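Long-range contact in uncharacterized protein (Leptospirillum rubarum, PDB 3O2I), which is of unknown function, belongs to a family not yet characterised, and forms a two-chain assembly whose beta-sheet continues from one subunit into the other: residues D26-L32 with Y44-Y50. Residues are numbered along the deposited sequence; the frame is centred on the assembly and turned at random.
Sequences DMHIYEL and YLLHSEY
Glu31 and Tyr44 are cross-strand neighbours in a non-hydrogen-bonded antiparallel pair, their side chains running alongside in the same direction. Glu31 CD comes within 3.3 Å of Tyr44 CE1, with the carboxylate and ring planes only 27° apart, so the acid lies along the tyrosine. Glu31 reaches this position because CG is anti to the backbone N (chi1 -176°) and the chain stays extended beyond it; Arg42 then forms a salt bridge with OE2. With an alanine at Tyr44, the flanking ring is lost, and the Glu31 carboxylate is likely to be positioned mainly by Arg42 and freer to turn. On the same face, Ile29 CG1 packs beside Leu46 CD1 at 3.9 Å. On the opposite face, that of His28 and Tyr30, Tyr50 CB, in the loop after strand 41-47, sits over one face of the His28 imidazole, 4.0 Å from its centroid and close to the ring normal, a CH-pi contact. The Tyr30 hydroxyl lies 3.5 Å from Tyr50 CA and is hydrogen-bonded to the backbone N of Trp51.

Two reciprocal backbone pairs set this register: His28 with His47, and Tyr30 with Leu45, where Tyr30 N reaches Leu45 O at 2.6 Å, almost straight (178°). Past the strand end, Glu49 N donates to His47 ND1 (2.9 Å) in the ring plane, while His47 NE2 is hydrogen-bonded to His87 O. Leu32 and Leu45 pack on helix 72-87. Strands 28-35 and 41-47 form an antiparallel beta hairpin, whose first strand pairs in parallel with a strand of the second subunit, continuing the sheet across the interface.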
loop_
_atom_site.group_PDB
_atom_site.type_symbol
_atom_site.label_atom_id
_atom_site.label_comp_id
_atom_site.label_asym_id
_atom_site.label_seq_id
_atom_site.Cartn_x
_atom_site.Cartn_y
_atom_site.Cartn_z
ATOM N N ASP B 26 8.528 10.573 -8.128
ATOM C CA ASP B 26 7.954 9.230 -8.181
ATOM C C ASP B 26 8.286 8.413 -6.926
ATOM O O ASP B 26 9.256 7.654 -6.901
ATOM C CB ASP B 26 8.431 8.490 -9.434
ATOM C CG ASP B 26 7.692 7.186 -9.652
ATOM O OD1 ASP B 26 8.358 6.168 -9.952
ATOM O OD2 ASP B 26 6.444 7.180 -9.510
HETATM N N MSE B 27 7.461 8.569 -5.896
HETATM C CA MSE B 27 7.707 7.978 -4.584
HETATM C C MSE B 27 7.517 6.472 -4.524
HETATM O O MSE B 27 6.796 5.889 -5.326
HETATM C CB MSE B 27 6.834 8.647 -3.523
HETATM C CG MSE B 27 7.262 10.067 -3.197
HETATM SE SE MSE B 27 6.570 10.660 -1.487
HETATM C CE MSE B 27 8.245 10.599 -0.441
ATOM N N HIS B 28 8.170 5.849 -3.551
ATOM C CA HIS B 28 8.055 4.412 -3.363
ATOM C C HIS B 28 7.578 4.056 -1.960
ATOM O O HIS B 28 7.876 4.751 -0.989
ATOM C CB HIS B 28 9.388 3.745 -3.687
ATOM C CG HIS B 28 9.780 3.890 -5.122
ATOM N ND1 HIS B 28 9.481 2.935 -6.073
ATOM C CD2 HIS B 28 10.409 4.895 -5.778
ATOM C CE1 HIS B 28 9.928 3.338 -7.249
ATOM N NE2 HIS B 28 10.497 4.523 -7.097
ATOM N N ILE B 29 6.837 2.958 -1.871
ATOM C CA ILE B 29 6.192 2.531 -0.635
ATOM C C ILE B 29 6.901 1.339 0.005
ATOM O O ILE B 29 7.128 0.323 -0.662
ATOM C CB ILE B 29 4.722 2.107 -0.934
ATOM C CG1 ILE B 29 3.968 3.259 -1.641
ATOM C CG2 ILE B 29 4.034 1.651 0.334
ATOM C CD1 ILE B 29 2.536 2.895 -2.091
ATOM N N TYR B 30 7.218 1.457 1.297
ATOM C CA TYR B 30 7.845 0.379 2.056
ATOM C C TYR B 30 6.975 -0.009 3.242
ATOM O O TYR B 30 6.774 0.776 4.168
ATOM C CB TYR B 30 9.284 0.761 2.482
ATOM C CG TYR B 30 10.125 0.952 1.258
ATOM C CD1 TYR B 30 10.849 -0.100 0.721
ATOM C CD2 TYR B 30 10.125 2.159 0.584
ATOM C CE1 TYR B 30 11.567 0.057 -0.444
ATOM C CE2 TYR B 30 10.849 2.326 -0.569
ATOM C CZ TYR B 30 11.557 1.269 -1.083
ATOM O OH TYR B 30 12.258 1.433 -2.243
ATOM N N GLU B 31 6.454 -1.229 3.196
ATOM C CA GLU B 31 5.596 -1.719 4.258
ATOM C C GLU B 31 6.294 -2.700 5.211
ATOM O O GLU B 31 7.025 -3.589 4.781
ATOM C CB GLU B 31 4.360 -2.381 3.662
ATOM C CG GLU B 31 3.354 -2.841 4.687
ATOM C CD GLU B 31 2.208 -3.627 4.051
ATOM O OE1 GLU B 31 2.327 -3.998 2.864
ATOM O OE2 GLU B 31 1.193 -3.861 4.739
ATOM N N LEU B 32 6.028 -2.532 6.504
ATOM C CA LEU B 32 6.494 -3.449 7.545
ATOM C C LEU B 32 5.285 -4.082 8.207
ATOM O O LEU B 32 4.359 -3.386 8.641
ATOM C CB LEU B 32 7.311 -2.694 8.594
ATOM C CG LEU B 32 8.608 -2.018 8.144
ATOM C CD1 LEU B 32 9.095 -1.031 9.188
ATOM C CD2 LEU B 32 9.685 -3.037 7.841
ATOM N N TYR B 44 3.156 1.633 6.815
ATOM C CA TYR B 44 3.464 2.007 5.440
ATOM C C TYR B 44 4.371 3.211 5.462
ATOM O O TYR B 44 3.977 4.271 5.948
ATOM C CB TYR B 44 2.168 2.339 4.668
ATOM C CG TYR B 44 1.234 1.156 4.547
ATOM C CD1 TYR B 44 1.402 0.222 3.534
ATOM C CD2 TYR B 44 0.201 0.961 5.454
ATOM C CE1 TYR B 44 0.565 -0.872 3.421
ATOM C CE2 TYR B 44 -0.657 -0.129 5.341
ATOM C CZ TYR B 44 -0.463 -1.041 4.324
ATOM O OH TYR B 44 -1.303 -2.128 4.197
ATOM N N LEU B 45 5.580 3.053 4.931
ATOM C CA LEU B 45 6.535 4.157 4.836
ATOM C C LEU B 45 6.735 4.584 3.386
ATOM O O LEU B 45 6.688 3.768 2.475
ATOM C CB LEU B 45 7.886 3.750 5.412
ATOM C CG LEU B 45 7.916 3.239 6.854
ATOM C CD1 LEU B 45 9.368 2.994 7.266
ATOM C CD2 LEU B 45 7.261 4.226 7.794
ATOM N N LEU B 46 6.983 5.868 3.187
ATOM C CA LEU B 46 7.203 6.415 1.859
ATOM C C LEU B 46 8.619 6.918 1.742
ATOM O O LEU B 46 9.159 7.461 2.698
ATOM C CB LEU B 46 6.264 7.603 1.622
ATOM C CG LEU B 46 4.849 7.354 1.122
ATOM C CD1 LEU B 46 4.491 5.885 1.239
ATOM C CD2 LEU B 46 3.853 8.263 1.853
ATOM N N HIS B 47 9.211 6.756 0.565
ATOM C CA HIS B 47 10.499 7.383 0.276
ATOM C C HIS B 47 10.536 7.864 -1.170
ATOM O O HIS B 47 9.956 7.235 -2.052
ATOM C CB HIS B 47 11.656 6.416 0.530
ATOM C CG HIS B 47 12.959 7.097 0.793
ATOM N ND1 HIS B 47 13.674 7.745 -0.193
ATOM C CD2 HIS B 47 13.675 7.243 1.935
ATOM C CE1 HIS B 47 14.773 8.261 0.330
ATOM N NE2 HIS B 47 14.793 7.980 1.621
ATOM N N SER B 48 11.219 8.979 -1.408
ATOM C CA SER B 48 11.341 9.511 -2.758
ATOM C C SER B 48 12.249 8.660 -3.638
ATOM O O SER B 48 12.179 8.744 -4.860
ATOM C CB SER B 48 11.800 10.978 -2.752
ATOM O OG SER B 48 13.103 11.125 -2.216
ATOM N N GLU B 49 13.096 7.837 -3.025
ATOM C CA GLU B 49 13.983 6.979 -3.808
ATOM C C GLU B 49 13.644 5.497 -3.721
ATOM O O GLU B 49 12.977 5.050 -2.789
ATOM C CB GLU B 49 15.450 7.211 -3.443
ATOM C CG GLU B 49 15.987 8.551 -3.922
ATOM C CD GLU B 49 17.463 8.478 -4.279
ATOM O OE1 GLU B 49 18.313 8.571 -3.364
ATOM O OE2 GLU B 49 17.773 8.314 -5.477
ATOM N N TYR B 50 14.099 4.747 -4.720
ATOM C CA TYR B 50 13.916 3.306 -4.737
ATOM C C TYR B 50 15.044 2.632 -3.973
ATOM O O TYR B 50 16.221 2.915 -4.198
ATOM C CB TYR B 50 13.878 2.778 -6.174
ATOM C CG TYR B 50 13.956 1.268 -6.267
ATOM C CD1 TYR B 50 15.091 0.641 -6.773
ATOM C CD2 TYR B 50 12.898 0.466 -5.827
ATOM C CE1 TYR B 50 15.173 -0.748 -6.847
ATOM C CE2 TYR B 50 12.973 -0.923 -5.889
ATOM C CZ TYR B 50 14.108 -1.524 -6.402
ATOM O OH TYR B 50 14.176 -2.901 -6.464
#